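Side-chain contact in putative ribose 5-phosphate isomerase (Leishmania infantum, PDB 6FXW), which probably interconverts ribose 5-phosphate and ribulose 5-phosphate in the pentose phosphate pathway, as a type B isomerase of the LacAB/RpiB family: residues 55-60 with 86-91. Numbering follows the deposited sequence.
Sequences QVCEAI and RGIRAA. With SO4 (sulfate ion), chain C.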
loop_
_atom_site.group_PDB
_atom_site.type_symbol
_atom_site.label_atom_id
_atom_site.label_comp_id
_atom_site.label_asym_id
_atom_site.label_seq_id
_atom_site.Cartn_x
_atom_site.Cartn_y
_atom_site.Cartn_z
ATOM N N GLN A 55 -22.612 11.719 11.838
ATOM C CA GLN A 55 -22.849 13.042 11.282
ATOM C C GLN A 55 -22.828 13.095 9.788
ATOM O O GLN A 55 -23.713 13.645 9.107
ATOM C CB GLN A 55 -21.949 14.162 11.854
ATOM C CG GLN A 55 -22.119 14.488 13.296
ATOM C CD GLN A 55 -21.400 15.756 13.702
ATOM O OE1 GLN A 55 -20.583 15.711 14.636
ATOM N NE2 GLN A 55 -21.683 16.923 13.033
ATOM N N VAL A 56 -21.806 12.490 9.200
ATOM C CA VAL A 56 -21.630 12.521 7.743
ATOM C C VAL A 56 -22.745 11.660 7.075
ATOM O O VAL A 56 -23.357 12.025 6.038
ATOM C CB VAL A 56 -20.229 11.978 7.359
ATOM C CG1 VAL A 56 -20.109 11.775 5.889
ATOM C CG2 VAL A 56 -19.187 13.013 7.737
ATOM N N CYS A 57 -23.024 10.470 7.628
ATOM C CA CYS A 57 -24.072 9.576 7.099
ATOM C C CYS A 57 -25.416 10.308 7.073
ATOM O O CYS A 57 -26.153 10.277 6.116
ATOM C CB CYS A 57 -24.198 8.275 7.905
ATOM S SG CYS A 57 -22.770 7.205 7.592
ATOM N N GLU A 58 -25.684 11.000 8.211
ATOM C CA GLU A 58 -26.982 11.660 8.298
ATOM C C GLU A 58 -27.013 12.820 7.330
ATOM O O GLU A 58 -28.085 13.048 6.689
ATOM C CB GLU A 58 -27.258 12.149 9.718
ATOM C CG GLU A 58 -27.986 11.101 10.528
ATOM C CD GLU A 58 -29.384 10.679 10.002
ATOM O OE1 GLU A 58 -29.786 9.522 10.316
ATOM O OE2 GLU A 58 -30.082 11.485 9.294
ATOM N N ALA A 59 -25.934 13.567 7.112
ATOM C CA ALA A 59 -25.903 14.625 6.069
ATOM C C ALA A 59 -26.266 14.103 4.716
ATOM O O ALA A 59 -26.989 14.751 3.956
ATOM C CB ALA A 59 -24.566 15.333 6.038
ATOM N N ILE A 60 -25.712 12.956 4.346
ATOM C CA ILE A 60 -26.029 12.361 3.076
ATOM C C ILE A 60 -27.496 11.912 3.008
ATOM O O ILE A 60 -28.205 12.210 2.030
ATOM C CB ILE A 60 -25.090 11.195 2.778
ATOM C CG1 ILE A 60 -23.663 11.731 2.594
ATOM C CG2 ILE A 60 -25.511 10.412 1.584
ATOM C CD1 ILE A 60 -22.573 10.684 2.661
ATOM N N ARG A 86 -28.359 2.428 7.290
ATOM C CA ARG A 86 -29.132 2.015 6.152
ATOM C C ARG A 86 -29.031 2.995 5.000
ATOM O O ARG A 86 -29.170 4.193 5.211
ATOM C CB ARG A 86 -30.618 1.907 6.616
ATOM C CG ARG A 86 -31.590 1.505 5.529
ATOM C CD ARG A 86 -33.012 1.321 6.113
ATOM N NE ARG A 86 -33.943 0.831 5.092
ATOM C CZ ARG A 86 -34.806 1.583 4.395
ATOM N NH1 ARG A 86 -35.615 1.005 3.506
ATOM N NH2 ARG A 86 -34.890 2.912 4.575
ATOM N N GLY A 87 -28.785 2.532 3.813
ATOM C CA GLY A 87 -28.742 3.339 2.632
ATOM C C GLY A 87 -27.326 3.838 2.275
ATOM O O GLY A 87 -27.199 4.569 1.319
ATOM N N ILE A 88 -26.346 3.560 3.147
ATOM C CA ILE A 88 -24.975 4.020 2.922
ATOM C C ILE A 88 -24.068 2.887 2.588
ATOM O O ILE A 88 -24.108 1.821 3.224
ATOM C CB ILE A 88 -24.437 4.671 4.197
ATOM C CG1 ILE A 88 -25.193 5.950 4.572
ATOM C CG2 ILE A 88 -22.897 4.973 4.206
ATOM C CD1 ILE A 88 -25.017 7.071 3.602
ATOM N N ARG A 89 -23.229 3.095 1.590
ATOM C CA ARG A 89 -22.112 2.190 1.277
ATOM C C ARG A 89 -20.849 3.030 1.475
ATOM O O ARG A 89 -20.616 4.058 0.797
ATOM C CB ARG A 89 -22.188 1.720 -0.147
ATOM C CG ARG A 89 -23.400 0.777 -0.423
ATOM C CD ARG A 89 -23.471 0.241 -1.869
ATOM N NE ARG A 89 -23.583 1.276 -2.853
ATOM C CZ ARG A 89 -24.752 1.891 -3.154
ATOM N NH1 ARG A 89 -25.898 1.508 -2.525
ATOM N NH2 ARG A 89 -24.769 2.876 -4.025
ATOM N N ALA A 90 -19.976 2.535 2.326
ATOM C CA ALA A 90 -18.731 3.226 2.779
ATOM C C ALA A 90 -17.556 2.361 2.408
ATOM O O ALA A 90 -17.478 1.179 2.767
ATOM C CB ALA A 90 -18.768 3.550 4.215
ATOM N N ALA A 91 -16.596 2.943 1.691
ATOM C CA ALA A 91 -15.446 2.201 1.167
ATOM C C ALA A 91 -14.139 2.643 1.746
ATOM O O ALA A 91 -13.720 3.829 1.562
ATOM C CB ALA A 91 -15.352 2.376 -0.334
HETATM S S SO4 C . -28.154 4.441 -3.828
HETATM O O1 SO4 C . -27.012 4.563 -4.794
HETATM O O2 SO4 C . -28.134 5.668 -2.915
HETATM O O3 SO4 C . -29.419 4.427 -4.650
HETATM O O4 SO4 C . -28.204 3.174 -3.044
#
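Ile88 points its side chain at the helix and divides it between two residues one turn apart. Its CD1 methyl lies 3.9 Å from CG2 of Ile60, while its CG2 methyl rests 4.1 Å from SG of Cys57. The sulfur is just as near Ile88 CG1, so it sits against the fork of the isoleucine. With CG1 beside its own backbone N (chi1 -65°) and the chain bent again at chi2 (-66°), Ile88 sends CD1 to Ile60 and leaves CG2 for Cys57. The contact is purely apolar, and Ile110 of the neighbouring strand touches all three side chains.

Next in sequence, the guanidinium of Arg89 meets a sulfate, probably from the crystallisation liquor, edge-on, with the anion's sulfur in its plane: NH1 reaches O4 and NH2 reaches O1, each at 2.9 Å and nearly straight. The carbonyls of Asn106, to NE, and Asn107, to NH2, help fix the group's rotation, and His109 NE2 also binds the anion. Helix 49-61 packs through Cys57 and Ile60 on the loop that leads into strand 90-92, an outermost strand of this chain's parallel, Rossmann-like alpha/beta sheet.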